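Local coordinates for cell division control protein Cdc48 (Mycobacterium smegmatis, PDB 5E7P) that probably hydrolyses ATP as a Cdc48-like ATPase with two AAA modules, each holding a bound ADP in this crystal structure, at residues V266-A277 with F363-E371; L697-M705 with D718-V726. All coordinates share one frame; numbering follows the deposited sequence.

Interaction 1: residues V266-A277 with F363-E371. With ADP (adenosine-5'-diphosphate), chain C.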
loop_
_atom_site.group_PDB
_atom_site.type_symbol
_atom_site.label_atom_id
_atom_site.label_comp_id
_atom_site.label_asym_id
_atom_site.label_seq_id
_atom_site.Cartn_x
_atom_site.Cartn_y
_atom_site.Cartn_z
ATOM N N VAL A 266 8.333 -16.322 12.988
ATOM C CA VAL A 266 8.024 -14.898 12.907
ATOM C C VAL A 266 7.334 -14.518 11.603
ATOM O O VAL A 266 7.802 -14.869 10.521
ATOM C CB VAL A 266 9.302 -14.036 13.051
ATOM C CG1 VAL A 266 8.946 -12.555 13.083
ATOM C CG2 VAL A 266 10.079 -14.428 14.296
ATOM N N LEU A 267 6.222 -13.795 11.713
ATOM C CA LEU A 267 5.567 -13.211 10.546
ATOM C C LEU A 267 5.816 -11.705 10.487
ATOM O O LEU A 267 5.355 -10.952 11.343
ATOM C CB LEU A 267 4.062 -13.491 10.560
ATOM C CG LEU A 267 3.287 -12.935 9.358
ATOM C CD1 LEU A 267 3.803 -13.521 8.042
ATOM C CD2 LEU A 267 1.790 -13.167 9.505
ATOM N N VAL A 268 6.558 -11.274 9.474
ATOM C CA VAL A 268 6.871 -9.865 9.304
ATOM C C VAL A 268 5.915 -9.225 8.304
ATOM O O VAL A 268 5.745 -9.726 7.188
ATOM C CB VAL A 268 8.314 -9.671 8.812
ATOM C CG1 VAL A 268 8.595 -8.195 8.566
ATOM C CG2 VAL A 268 9.301 -10.253 9.812
ATOM N N SER A 269 5.289 -8.123 8.707
ATOM C CA SER A 269 4.347 -7.417 7.844
ATOM C C SER A 269 4.650 -5.924 7.730
ATOM O O SER A 269 5.592 -5.421 8.336
ATOM C CB SER A 269 2.909 -7.640 8.314
ATOM O OG SER A 269 2.748 -7.272 9.671
ATOM N N GLY A 270 3.846 -5.226 6.936
ATOM C CA GLY A 270 4.085 -3.827 6.639
ATOM C C GLY A 270 3.863 -3.550 5.164
ATOM O O GLY A 270 3.754 -4.483 4.369
ATOM N N PRO A 271 3.808 -2.263 4.789
ATOM C CA PRO A 271 3.492 -1.806 3.429
ATOM C C PRO A 271 4.295 -2.517 2.337
ATOM O O PRO A 271 5.427 -2.940 2.566
ATOM C CB PRO A 271 3.865 -0.322 3.470
ATOM C CG PRO A 271 3.692 0.058 4.896
ATOM C CD PRO A 271 4.135 -1.137 5.681
ATOM N N ALA A 272 3.701 -2.639 1.156
ATOM C CA ALA A 272 4.352 -3.312 0.040
ATOM C C ALA A 272 5.614 -2.570 -0.392
ATOM O O ALA A 272 5.583 -1.365 -0.627
ATOM C CB ALA A 272 3.381 -3.455 -1.131
ATOM N N GLY A 273 6.724 -3.296 -0.485
ATOM C CA GLY A 273 7.978 -2.718 -0.931
ATOM C C GLY A 273 8.646 -1.848 0.112
ATOM O O GLY A 273 9.564 -1.089 -0.199
ATOM N N VAL A 274 8.185 -1.949 1.355
ATOM C CA VAL A 274 8.767 -1.159 2.430
ATOM C C VAL A 274 10.151 -1.694 2.808
ATOM O O VAL A 274 10.971 -0.972 3.375
ATOM C CB VAL A 274 7.850 -1.109 3.670
ATOM C CG1 VAL A 274 7.982 -2.385 4.486
ATOM C CG2 VAL A 274 8.176 0.110 4.521
ATOM N N GLY A 275 10.409 -2.957 2.475
ATOM C CA GLY A 275 11.704 -3.563 2.725
ATOM C C GLY A 275 11.671 -4.702 3.726
ATOM O O GLY A 275 12.626 -4.899 4.477
ATOM N N LYS A 276 10.581 -5.463 3.735
ATOM C CA LYS A 276 10.435 -6.573 4.673
ATOM C C LYS A 276 11.400 -7.727 4.385
ATOM O O LYS A 276 12.055 -8.241 5.291
ATOM C CB LYS A 276 8.994 -7.080 4.684
ATOM C CG LYS A 276 7.977 -6.045 5.118
ATOM C CD LYS A 276 6.574 -6.635 5.108
ATOM C CE LYS A 276 6.164 -7.071 3.717
ATOM N NZ LYS A 276 6.063 -5.917 2.781
ATOM N N ALA A 277 11.482 -8.135 3.124
ATOM C CA ALA A 277 12.338 -9.255 2.743
ATOM C C ALA A 277 13.812 -8.889 2.865
ATOM O O ALA A 277 14.629 -9.701 3.298
ATOM C CB ALA A 277 12.012 -9.722 1.329
ATOM N N PHE A 363 12.025 -19.977 11.737
ATOM C CA PHE A 363 11.161 -19.724 10.589
ATOM C C PHE A 363 10.708 -18.269 10.521
ATOM O O PHE A 363 10.127 -17.741 11.472
ATOM C CB PHE A 363 9.950 -20.659 10.620
ATOM C CG PHE A 363 8.947 -20.403 9.527
ATOM C CD1 PHE A 363 9.308 -20.514 8.195
ATOM C CD2 PHE A 363 7.638 -20.077 9.835
ATOM C CE1 PHE A 363 8.385 -20.288 7.190
ATOM C CE2 PHE A 363 6.710 -19.853 8.834
ATOM C CZ PHE A 363 7.086 -19.955 7.509
ATOM N N ILE A 364 10.987 -17.625 9.394
ATOM C CA ILE A 364 10.551 -16.253 9.164
ATOM C C ILE A 364 9.817 -16.132 7.835
ATOM O O ILE A 364 10.309 -16.582 6.803
ATOM C CB ILE A 364 11.736 -15.265 9.160
ATOM C CG1 ILE A 364 12.501 -15.332 10.482
ATOM C CG2 ILE A 364 11.247 -13.849 8.900
ATOM C CD1 ILE A 364 13.754 -14.489 10.491
ATOM N N ALA A 365 8.636 -15.525 7.865
ATOM C CA ALA A 365 7.875 -15.284 6.646
ATOM C C ALA A 365 7.419 -13.828 6.569
ATOM O O ALA A 365 7.191 -13.181 7.594
ATOM C CB ALA A 365 6.686 -16.216 6.576
ATOM N N THR A 366 7.294 -13.318 5.350
ATOM C CA THR A 366 6.820 -11.956 5.148
ATOM C C THR A 366 5.469 -11.942 4.442
ATOM O O THR A 366 5.084 -12.911 3.785
ATOM C CB THR A 366 7.817 -11.113 4.334
ATOM O OG1 THR A 366 8.023 -11.722 3.056
ATOM C CG2 THR A 366 9.154 -10.996 5.066
ATOM N N SER A 367 4.762 -10.828 4.590
ATOM C CA SER A 367 3.471 -10.618 3.952
ATOM C C SER A 367 3.047 -9.186 4.219
ATOM O O SER A 367 3.080 -8.742 5.359
ATOM C CB SER A 367 2.423 -11.573 4.522
ATOM O OG SER A 367 1.139 -11.274 4.001
ATOM N N ALA A 368 2.654 -8.461 3.177
ATOM C CA ALA A 368 2.236 -7.074 3.340
ATOM C C ALA A 368 1.105 -6.964 4.355
ATOM O O ALA A 368 1.214 -6.233 5.336
ATOM C CB ALA A 368 1.824 -6.475 2.004
ATOM N N VAL A 369 0.032 -7.711 4.123
ATOM C CA VAL A 369 -1.104 -7.741 5.035
ATOM C C VAL A 369 -1.195 -9.108 5.717
ATOM O O VAL A 369 -1.411 -10.123 5.053
ATOM C CB VAL A 369 -2.417 -7.444 4.290
ATOM C CG1 VAL A 369 -3.590 -7.427 5.255
ATOM C CG2 VAL A 369 -2.311 -6.124 3.549
ATOM N N PRO A 370 -1.040 -9.131 7.052
ATOM C CA PRO A 370 -0.948 -10.365 7.846
ATOM C C PRO A 370 -2.189 -11.242 7.729
ATOM O O PRO A 370 -2.072 -12.467 7.671
ATOM C CB PRO A 370 -0.812 -9.853 9.287
ATOM C CG PRO A 370 -0.406 -8.434 9.169
ATOM C CD PRO A 370 -1.031 -7.934 7.907
ATOM N N GLU A 371 -3.363 -10.622 7.696
ATOM C CA GLU A 371 -4.613 -11.373 7.628
ATOM C C GLU A 371 -4.875 -11.963 6.241
ATOM O O GLU A 371 -5.893 -12.617 6.022
ATOM C CB GLU A 371 -5.798 -10.520 8.083
ATOM C CG GLU A 371 -6.015 -9.265 7.267
ATOM C CD GLU A 371 -5.510 -8.013 7.971
ATOM O OE1 GLU A 371 -4.558 -8.112 8.779
ATOM O OE2 GLU A 371 -6.073 -6.928 7.715
HETATM P PB ADP C . 8.947 -5.978 0.811
HETATM O O1B ADP C . 7.792 -5.989 -0.154
HETATM O O2B ADP C . 9.576 -7.327 1.032
HETATM O O3B ADP C . 8.705 -5.202 2.077
HETATM P PA ADP C . 11.535 -5.713 -0.292
HETATM O O1A ADP C . 11.423 -6.710 -1.417
HETATM O O2A ADP C . 12.183 -6.132 1.003
HETATM O O3A ADP C . 10.052 -5.146 -0.014
HETATM O "O5'" ADP C . 12.275 -4.422 -0.880
HETATM C "C5'" ADP C . 11.549 -3.573 -1.761
HETATM C "C4'" ADP C . 12.451 -3.311 -2.957
HETATM O "O4'" ADP C . 13.365 -2.269 -2.629
HETATM C "C3'" ADP C . 13.260 -4.553 -3.296
HETATM O "O3'" ADP C . 13.107 -4.871 -4.685
HETATM C "C2'" ADP C . 14.703 -4.197 -3.001
HETATM O "O2'" ADP C . 15.536 -4.582 -4.099
HETATM C "C1'" ADP C . 14.714 -2.688 -2.830
HETATM N N9 ADP C . 15.510 -2.276 -1.650
HETATM C C8 ADP C . 15.141 -2.400 -0.361
HETATM N N7 ADP C . 16.101 -1.910 0.465
HETATM C C5 ADP C . 17.106 -1.454 -0.307
HETATM C C6 ADP C . 18.424 -0.813 -0.089
HETATM N N6 ADP C . 18.876 -0.551 1.160
HETATM N N1 ADP C . 19.167 -0.500 -1.176
HETATM C C2 ADP C . 18.737 -0.754 -2.425
HETATM N N3 ADP C . 17.551 -1.329 -2.694
HETATM C C4 ADP C . 16.709 -1.697 -1.699
#

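Interaction 2: residues L697-M705 with D718-V726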
loop_
_atom_site.group_PDB
_atom_site.type_symbol
_atom_site.label_atom_id
_atom_site.label_comp_id
_atom_site.label_asym_id
_atom_site.label_seq_id
_atom_site.Cartn_x
_atom_site.Cartn_y
_atom_site.Cartn_z
ATOM N N LEU A 697 -18.980 18.289 -6.758
ATOM C CA LEU A 697 -17.957 18.786 -7.673
ATOM C C LEU A 697 -17.711 17.782 -8.789
ATOM O O LEU A 697 -17.524 18.154 -9.947
ATOM C CB LEU A 697 -16.651 19.048 -6.924
ATOM C CG LEU A 697 -16.625 20.245 -5.976
ATOM C CD1 LEU A 697 -15.380 20.193 -5.106
ATOM C CD2 LEU A 697 -16.677 21.541 -6.763
ATOM N N ARG A 698 -17.696 16.507 -8.415
ATOM C CA ARG A 698 -17.567 15.406 -9.358
ATOM C C ARG A 698 -18.701 15.442 -10.376
ATOM O O ARG A 698 -18.472 15.362 -11.584
ATOM C CB ARG A 698 -17.587 14.085 -8.591
ATOM C CG ARG A 698 -17.756 12.835 -9.439
ATOM C CD ARG A 698 -18.166 11.671 -8.544
ATOM N NE ARG A 698 -17.978 10.370 -9.177
ATOM C CZ ARG A 698 -18.891 9.771 -9.934
ATOM N NH1 ARG A 698 -20.056 10.365 -10.158
ATOM N NH2 ARG A 698 -18.635 8.583 -10.470
ATOM N N GLU A 699 -19.925 15.574 -9.877
ATOM C CA GLU A 699 -21.098 15.621 -10.733
ATOM C C GLU A 699 -21.121 16.892 -11.570
ATOM O O GLU A 699 -21.508 16.865 -12.737
ATOM C CB GLU A 699 -22.373 15.514 -9.897
ATOM C CG GLU A 699 -23.638 15.369 -10.715
ATOM C CD GLU A 699 -23.652 14.112 -11.571
ATOM O OE1 GLU A 699 -23.012 13.107 -11.182
ATOM O OE2 GLU A 699 -24.307 14.130 -12.636
ATOM N N SER A 700 -20.704 18.006 -10.971
ATOM C CA SER A 700 -20.662 19.284 -11.678
ATOM C C SER A 700 -19.709 19.218 -12.863
ATOM O O SER A 700 -20.056 19.623 -13.974
ATOM C CB SER A 700 -20.243 20.418 -10.740
ATOM O OG SER A 700 -21.226 20.657 -9.748
ATOM N N ALA A 701 -18.510 18.703 -12.616
ATOM C CA ALA A 701 -17.496 18.589 -13.655
ATOM C C ALA A 701 -17.978 17.684 -14.781
ATOM O O ALA A 701 -17.777 17.984 -15.956
ATOM C CB ALA A 701 -16.190 18.070 -13.069
ATOM N N MET A 702 -18.625 16.582 -14.414
ATOM C CA MET A 702 -19.150 15.637 -15.395
ATOM C C MET A 702 -20.292 16.253 -16.200
ATOM O O MET A 702 -20.402 16.036 -17.409
ATOM C CB MET A 702 -19.610 14.346 -14.710
ATOM C CG MET A 702 -20.260 13.338 -15.650
ATOM S SD MET A 702 -19.151 12.730 -16.939
ATOM C CE MET A 702 -18.380 11.338 -16.119
ATOM N N THR A 703 -21.138 17.026 -15.525
ATOM C CA THR A 703 -22.229 17.728 -16.188
ATOM C C THR A 703 -21.685 18.697 -17.238
ATOM O O THR A 703 -22.255 18.843 -18.319
ATOM C CB THR A 703 -23.111 18.491 -15.170
ATOM O OG1 THR A 703 -23.774 17.557 -14.309
ATOM C CG2 THR A 703 -24.157 19.331 -15.881
ATOM N N ALA A 704 -20.566 19.340 -16.918
ATOM C CA ALA A 704 -19.946 20.296 -17.828
ATOM C C ALA A 704 -19.256 19.610 -19.005
ATOM O O ALA A 704 -19.331 20.086 -20.138
ATOM C CB ALA A 704 -18.964 21.174 -17.078
ATOM N N MET A 705 -18.583 18.497 -18.733
ATOM C CA MET A 705 -17.887 17.749 -19.776
ATOM C C MET A 705 -18.866 17.184 -20.803
ATOM O O MET A 705 -18.604 17.220 -22.005
ATOM C CB MET A 705 -17.049 16.616 -19.170
ATOM C CG MET A 705 -15.898 17.083 -18.289
ATOM S SD MET A 705 -14.551 17.844 -19.214
ATOM C CE MET A 705 -13.853 16.423 -20.050
ATOM N N ASP A 718 -24.439 24.221 -14.461
ATOM C CA ASP A 718 -23.885 22.882 -14.290
ATOM C C ASP A 718 -23.992 22.445 -12.833
ATOM O O ASP A 718 -24.360 21.307 -12.539
ATOM C CB ASP A 718 -22.422 22.842 -14.737
ATOM C CG ASP A 718 -22.256 23.122 -16.219
ATOM O OD1 ASP A 718 -23.202 22.846 -16.988
ATOM O OD2 ASP A 718 -21.178 23.618 -16.614
ATOM N N VAL A 719 -23.673 23.363 -11.927
ATOM C CA VAL A 719 -23.762 23.089 -10.501
ATOM C C VAL A 719 -25.221 22.933 -10.080
ATOM O O VAL A 719 -25.560 22.044 -9.298
ATOM C CB VAL A 719 -23.092 24.202 -9.673
ATOM C CG1 VAL A 719 -23.244 23.928 -8.188
ATOM C CG2 VAL A 719 -21.622 24.326 -10.049
ATOM N N ALA A 720 -26.081 23.793 -10.618
ATOM C CA ALA A 720 -27.507 23.751 -10.315
ATOM C C ALA A 720 -28.129 22.419 -10.721
ATOM O O ALA A 720 -28.966 21.867 -10.004
ATOM C CB ALA A 720 -28.226 24.904 -10.999
ATOM N N LYS A 721 -27.716 21.904 -11.875
ATOM C CA LYS A 721 -28.192 20.608 -12.344
ATOM C C LYS A 721 -27.627 19.478 -11.488
ATOM O O LYS A 721 -28.334 18.533 -11.147
ATOM C CB LYS A 721 -27.821 20.390 -13.810
ATOM C CG LYS A 721 -28.305 19.065 -14.372
ATOM C CD LYS A 721 -27.928 18.909 -15.834
ATOM C CE LYS A 721 -28.431 17.584 -16.392
ATOM N NZ LYS A 721 -28.076 17.405 -17.829
ATOM N N ALA A 722 -26.347 19.586 -11.143
ATOM C CA ALA A 722 -25.688 18.594 -10.302
ATOM C C ALA A 722 -26.392 18.452 -8.956
ATOM O O ALA A 722 -26.508 17.349 -8.421
ATOM C CB ALA A 722 -24.225 18.959 -10.101
ATOM N N ARG A 723 -26.873 19.573 -8.426
ATOM C CA ARG A 723 -27.561 19.584 -7.137
ATOM C C ARG A 723 -28.895 18.843 -7.175
ATOM O O ARG A 723 -29.479 18.555 -6.131
ATOM C CB ARG A 723 -27.782 21.017 -6.650
ATOM C CG ARG A 723 -26.508 21.762 -6.300
ATOM C CD ARG A 723 -26.815 23.020 -5.514
ATOM N NE ARG A 723 -27.539 22.712 -4.286
ATOM C CZ ARG A 723 -27.919 23.621 -3.396
ATOM N NH1 ARG A 723 -27.643 24.903 -3.597
ATOM N NH2 ARG A 723 -28.575 23.249 -2.306
ATOM N N GLU A 724 -29.379 18.544 -8.376
ATOM C CA GLU A 724 -30.626 17.804 -8.522
ATOM C C GLU A 724 -30.408 16.323 -8.233
ATOM O O GLU A 724 -31.293 15.650 -7.704
ATOM C CB GLU A 724 -31.211 17.994 -9.922
ATOM C CG GLU A 724 -31.506 19.442 -10.278
ATOM C CD GLU A 724 -32.065 19.600 -11.682
ATOM O OE1 GLU A 724 -32.246 18.573 -12.375
ATOM O OE2 GLU A 724 -32.321 20.754 -12.092
ATOM N N THR A 725 -29.224 15.822 -8.575
ATOM C CA THR A 725 -28.892 14.418 -8.343
ATOM C C THR A 725 -28.104 14.222 -7.048
ATOM O O THR A 725 -28.229 13.189 -6.390
ATOM C CB THR A 725 -28.107 13.809 -9.522
ATOM O OG1 THR A 725 -26.812 14.416 -9.606
ATOM C CG2 THR A 725 -28.853 14.026 -10.829
ATOM N N VAL A 726 -27.291 15.210 -6.687
ATOM C CA VAL A 726 -26.531 15.148 -5.442
ATOM C C VAL A 726 -27.262 15.890 -4.326
ATOM O O VAL A 726 -27.228 17.120 -4.248
ATOM C CB VAL A 726 -25.113 15.723 -5.606
ATOM C CG1 VAL A 726 -24.329 15.567 -4.312
ATOM C CG2 VAL A 726 -24.393 15.035 -6.757
#

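Interaction 1: residues V266-A277 with F363-E371
V268 and T366 lie side by side on neighbouring parallel strands, V268 CB 4.1 Å from T366 CG2, on the face of the sheet they share with V266 and I364. T366 has its methyl anti to the carbonyl carbon (OG1 at chi1 59°), so CG2 extends toward the base of K276, 3.9 Å from K276 CB, while OG1 bonds to the backbone N of D327. The I364 and V268 side chains meet at a slant through their CG2 atoms. On the other face L267 forks: CD1 lies over A365, 4.2 Å from its CB, and CD2 reaches P370 CB. S269 sets OG and CB against P370 CG, OG at 3.4 Å. Backbone bonds tie the strands, which run 23° from parallel, and a further one from G270 N to A368 O carries the pairing into the loops. Beyond it comes the Walker A P-loop, G270 to A277, with alanine in the usual Ser/Thr position. K276 bends at chi3 and chi4, folding NZ back to ADP O3B at 2.8 Å and to G270 O at 3.1 Å, where it sits above the carbonyl plane. G273, G275, K276 and A277 add backbone N-H groups around the beta-phosphate, and T278 N also bonds to the ADP. Both strands are interior to the AAA sheet: 361-366 is flanked by strand 321-326, whose F324 touches T366, and 265-269 by strand 385-388. Helix 276-283 covers the V268 and I364 face through M279 and V280, whereas R573 of helix 563-576 touches S269 and P370.

Interaction 2: residues L697-M705 with D718-V726
A722, whose methyl packs against E699 and S700, has a carbonyl oxygen gripped by three donors of its own segment: V726 N at 2.9 Å from A722 O, T725 N, and T725 OG1 at 3.2 Å. These bonds hold the T725 hydroxyl beside E699, with T725 OG1 3.5 Å from E699 CG; the two side chains cross at about a right angle. E699 starts with CG anti to its backbone N (chi1 -172°) and bends at chi2, so its aliphatic part lies along A722 CB (3.7 Å from E699 CG) and V726 CG2, with the carboxylate passing the T725 hydroxyl. One turn on, T703 N and T703 OG1 grip E699 O from opposite faces of its plane, the hydroxyl at 2.8 Å. That leaves T703 CG2 to face the second helix, where the extended K721 chain passes at a slant, K721 CD being 3.8 Å from T703 CG2. S700 OG, bonded to L696 O, rests on A722 CB and the backbone of V719, where the two helices come nearest. D718 turns OD2 onto the A704 methyl, 3.3 Å from A704 CB; OD2 also bonds to T715 N and forms a salt bridge with R707. The two helical segments cross at 123°, their axes approaching to 8.2 Å, within the second module's lid. No hydrogen bond spans them: polar atoms touch across the contact but meet carbon, while the hydroxyls bond within their own helices. The D718-R707 salt bridge, just beyond the first segment, does join the two helices, and probably keeps that buried carboxylate ionised.

Interaction 1 is buried in a sheet of the first AAA module, while interaction 2 lies toward the outside of the chain and is only partly buried; their centres are 44 Å apart, and they share no element. The chemistry follows the place. Residues 266-277 and 363-371 are stitched by backbone hydrogen bonds and lead straight into a phosphate-binding loop, whereas segments 697-705 and 718-726 meet mostly through side chains, with no hydrogen bond between them. Only interaction 1 touches its nucleotide: V726 of interaction 2 is about 12 Å, between side chain and ligand, from the ADP of the second module.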